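Local coordinates for cytochrome c family protein (Geobacter sulfurreducens, PDB 1RWJ), which carries three covalently bound c-type hemes in this c7-type domain, one unit of a longer multidomain cytochrome polymer, and probably serves in electron transport, at residues A[62-65]-A[69-72]. Sequence-based numbering, arbitrary orientation.
Sequences ACHN and AFSS. With HEC (heme c), chain C.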
ATOM      1  N   ALA A  62       7.194   3.738   1.542  1.00 16.20           N
ATOM      2  CA  ALA A  62       7.364   4.969   2.299  1.00 17.01           C
ATOM      3  C   ALA A  62       7.442   4.624   3.787  1.00 18.01           C
ATOM      4  O   ALA A  62       8.039   5.360   4.575  1.00 19.21           O
ATOM      5  CB  ALA A  62       6.203   5.919   2.035  1.00 18.74           C
ATOM      6  N   CYS A  63       6.841   3.496   4.157  1.00 17.35           N
ATOM      7  CA  CYS A  63       6.845   3.032   5.546  1.00 18.22           C
ATOM      8  C   CYS A  63       7.419   1.625   5.677  1.00 18.67           C
ATOM      9  O   CYS A  63       8.114   1.317   6.646  1.00 18.66           O
ATOM     10  CB  CYS A  63       5.432   3.031   6.115  1.00 17.66           C
ATOM     11  SG  CYS A  63       4.596   4.642   6.072  1.00 18.08           S
ATOM     12  N   HIS A  64       7.113   0.767   4.709  1.00 17.16           N
ATOM     13  CA  HIS A  64       7.609  -0.606   4.722  1.00 18.47           C
ATOM     14  C   HIS A  64       9.036  -0.600   4.203  1.00 19.00           C
ATOM     15  O   HIS A  64       9.335  -1.068   3.098  1.00 18.55           O
ATOM     16  CB  HIS A  64       6.688  -1.486   3.878  1.00 18.15           C
ATOM     17  CG  HIS A  64       5.373  -1.760   4.538  1.00 19.74           C
ATOM     18  ND1 HIS A  64       5.188  -2.721   5.508  1.00 18.64           N
ATOM     19  CD2 HIS A  64       4.185  -1.113   4.432  1.00 18.62           C
ATOM     20  CE1 HIS A  64       3.927  -2.626   5.956  1.00 20.60           C
ATOM     21  NE2 HIS A  64       3.270  -1.666   5.338  1.00 18.43           N
ATOM     22  N   ASN A  65       9.910  -0.056   5.042  1.00 19.53           N
ATOM     23  CA  ASN A  65      11.321   0.108   4.741  1.00 19.29           C
ATOM     24  C   ASN A  65      12.241  -0.629   5.716  1.00 21.83           C
ATOM     25  O   ASN A  65      13.456  -0.436   5.687  1.00 21.95           O
ATOM     26  CB  ASN A  65      11.654   1.597   4.775  1.00 20.89           C
ATOM     27  CG  ASN A  65      11.116   2.278   6.027  1.00 20.61           C
ATOM     28  OD1 ASN A  65      11.169   1.716   7.124  1.00 21.38           O
ATOM     29  ND2 ASN A  65      10.602   3.489   5.870  1.00 19.76           N
ATOM     30  N   ALA A  69       8.105  -0.033   9.347  1.00 21.66           N
ATOM     31  CA  ALA A  69       7.282  -1.234   9.223  1.00 21.79           C
ATOM     32  C   ALA A  69       8.133  -2.274   8.505  1.00 22.07           C
ATOM     33  O   ALA A  69       9.199  -1.941   7.981  1.00 23.59           O
ATOM     34  CB  ALA A  69       6.022  -0.935   8.415  1.00 21.52           C
ATOM     35  N   PHE A  70       7.671  -3.520   8.462  1.00 21.90           N
ATOM     36  CA  PHE A  70       8.446  -4.563   7.809  1.00 21.72           C
ATOM     37  C   PHE A  70       8.771  -4.200   6.366  1.00 23.42           C
ATOM     38  O   PHE A  70       7.932  -3.665   5.637  1.00 21.94           O
ATOM     39  CB  PHE A  70       7.731  -5.922   7.897  1.00 23.26           C
ATOM     40  CG  PHE A  70       6.443  -6.003   7.129  1.00 23.04           C
ATOM     41  CD1 PHE A  70       6.441  -6.320   5.775  1.00 23.30           C
ATOM     42  CD2 PHE A  70       5.226  -5.793   7.768  1.00 23.03           C
ATOM     43  CE1 PHE A  70       5.246  -6.430   5.068  1.00 22.07           C
ATOM     44  CE2 PHE A  70       4.027  -5.901   7.072  1.00 22.81           C
ATOM     45  CZ  PHE A  70       4.037  -6.222   5.719  1.00 22.80           C
ATOM     46  N   SER A  71      10.011  -4.482   5.976  1.00 21.02           N
ATOM     47  CA  SER A  71      10.510  -4.175   4.637  1.00 22.38           C
ATOM     48  C   SER A  71       9.704  -4.772   3.490  1.00 22.16           C
ATOM     49  O   SER A  71       9.241  -5.909   3.565  1.00 22.00           O
ATOM     50  CB  SER A  71      11.966  -4.631   4.512  1.00 22.91           C
ATOM     51  OG  SER A  71      12.424  -4.484   3.179  1.00 24.63           O
ATOM     52  N   SER A  72       9.554  -3.999   2.417  1.00 21.13           N
ATOM     53  CA  SER A  72       8.817  -4.470   1.255  1.00 22.04           C
ATOM     54  C   SER A  72       9.718  -5.371   0.419  1.00 23.05           C
ATOM     55  O   SER A  72       9.290  -5.917  -0.598  1.00 23.70           O
ATOM     56  CB  SER A  72       8.348  -3.284   0.407  1.00 22.06           C
ATOM     57  OG  SER A  72       9.456  -2.549  -0.081  1.00 23.55           O
TER
HETATM   58 FE   HEC C  91       1.405  -1.152   5.871  1.00 18.93          FE
HETATM   59  CHA HEC C  91       1.416  -3.273   8.579  1.00 20.23           C
HETATM   60  CHB HEC C  91       0.569  -3.776   3.825  1.00 18.23           C
HETATM   61  CHC HEC C  91       1.321   0.966   3.216  1.00 17.61           C
HETATM   62  CHD HEC C  91       2.582   1.391   7.877  1.00 18.43           C
HETATM   63  NA  HEC C  91       1.024  -3.076   6.141  1.00 18.93           N
HETATM   64  C1A HEC C  91       0.999  -3.789   7.351  1.00 21.66           C
HETATM   65  C2A HEC C  91       0.566  -5.158   7.133  1.00 21.32           C
HETATM   66  C3A HEC C  91       0.420  -5.321   5.808  1.00 20.95           C
HETATM   67  C4A HEC C  91       0.691  -4.031   5.186  1.00 18.57           C
HETATM   68  CMA HEC C  91       0.053  -6.619   5.096  1.00 20.74           C
HETATM   69  CAA HEC C  91       0.280  -6.233   8.179  1.00 26.22           C
HETATM   70  CBA HEC C  91      -1.057  -6.067   8.884  1.00 29.24           C
HETATM   71  CGA HEC C  91      -1.304  -7.148   9.924  1.00 33.08           C
HETATM   72  O1A HEC C  91      -0.464  -7.300  10.835  1.00 35.17           O
HETATM   73  O2A HEC C  91      -2.337  -7.842   9.827  1.00 35.61           O
HETATM   74  NB  HEC C  91       1.004  -1.361   3.947  1.00 18.64           N
HETATM   75  C1B HEC C  91       0.723  -2.522   3.245  1.00 16.84           C
HETATM   76  C2B HEC C  91       0.642  -2.270   1.824  1.00 17.10           C
HETATM   77  C3B HEC C  91       0.863  -0.944   1.648  1.00 16.36           C
HETATM   78  C4B HEC C  91       1.043  -0.372   2.970  1.00 17.00           C
HETATM   79  CMB HEC C  91       0.300  -3.294   0.746  1.00 17.27           C
HETATM   80  CAB HEC C  91       0.957  -0.187   0.321  1.00 15.38           C
HETATM   81  CBB HEC C  91      -0.297  -0.245  -0.538  1.00 17.77           C
HETATM   82  NC  HEC C  91       1.807   0.747   5.627  1.00 16.82           N
HETATM   83  C1C HEC C  91       1.667   1.490   4.454  1.00 16.69           C
HETATM   84  C2C HEC C  91       2.050   2.863   4.657  1.00 18.01           C
HETATM   85  C3C HEC C  91       2.414   2.984   5.958  1.00 17.03           C
HETATM   86  C4C HEC C  91       2.279   1.670   6.549  1.00 16.91           C
HETATM   87  CMC HEC C  91       2.120   3.952   3.591  1.00 14.26           C
HETATM   88  CAC HEC C  91       2.943   4.222   6.676  1.00 17.27           C
HETATM   89  CBC HEC C  91       2.063   5.463   6.611  1.00 17.37           C
HETATM   90  ND  HEC C  91       1.894  -0.974   7.795  1.00 18.34           N
HETATM   91  C1D HEC C  91       2.411   0.132   8.444  1.00 18.03           C
HETATM   92  C2D HEC C  91       2.728  -0.160   9.833  1.00 20.06           C
HETATM   93  C3D HEC C  91       2.380  -1.439  10.052  1.00 20.49           C
HETATM   94  C4D HEC C  91       1.845  -1.962   8.792  1.00 20.25           C
HETATM   95  CMD HEC C  91       3.411   0.767  10.833  1.00 19.99           C
HETATM   96  CAD HEC C  91       2.567  -2.098  11.417  1.00 22.43           C
HETATM   97  CBD HEC C  91       3.996  -2.515  11.772  1.00 24.80           C
HETATM   98  CGD HEC C  91       4.465  -3.707  10.970  1.00 24.66           C
HETATM   99  O1D HEC C  91       3.641  -4.616  10.745  1.00 28.59           O
HETATM  100  O2D HEC C  91       5.650  -3.748  10.577  1.00 23.19           O
HETATM  101  O   HOH W   1      11.671  -1.562   0.906  1.00 45.79           O
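The imidazole of His64 presents its ND1–CE1 edge to the face of Phe70, an edge-to-face aromatic pair with planes at 61° and ring centroids 4.4 Å apart. ND1 lies over the centre of the phenyl ring, while His64 CE1 comes within 3.5 Å of Phe70 CE2. The same residue also grips the imidazole through its backbone: His64 ND1 donates to Phe70 O over 2.9 Å, the oxygen lying almost in the imidazole plane and the donor on a carbonyl lone pair, although the bond is bent. Over one face of the imidazole sits the methyl of Ala69, a CH-pi contact offset toward the rim, with CB 3.8 Å from the His64 ring centroid. Bond and contacts together restrain rotation of the ring. His64 NE2 binds the heme iron at 2.0 Å; His26 supplies the other axial ligand. Cys63 and His64 close a c-type Cys-X-X-Cys-His heme-binding motif, in which Cys60 and Cys63 anchor the porphyrin by thioether links and the next residue ligates iron. Donation from ND1 to a carbonyl probably gives the imidazole some imidazolate character, strengthening its hold on iron. Phe70 fastens the heme as well, its N bonding to propionate O2D at 2.9 Å. Its CG is placed between the backbone N and carbonyl carbon (chi1 66°), which turns the phenyl face to the imidazole edge, with Phe70 CE2 near heme C2A. Replacing Phe70 by an alanine would probably leave the ND1–CE1 edge of the imidazole without the aromatic face it rests on, and would cost Lys78 its cation-pi partner. Further along, Ser72 N donates to His64 O from above the carbonyl plane, and a water lies between that oxygen and Ser72 OG, 2.6 Å from the latter; the Ser72 side chain also packs on helix 51-55.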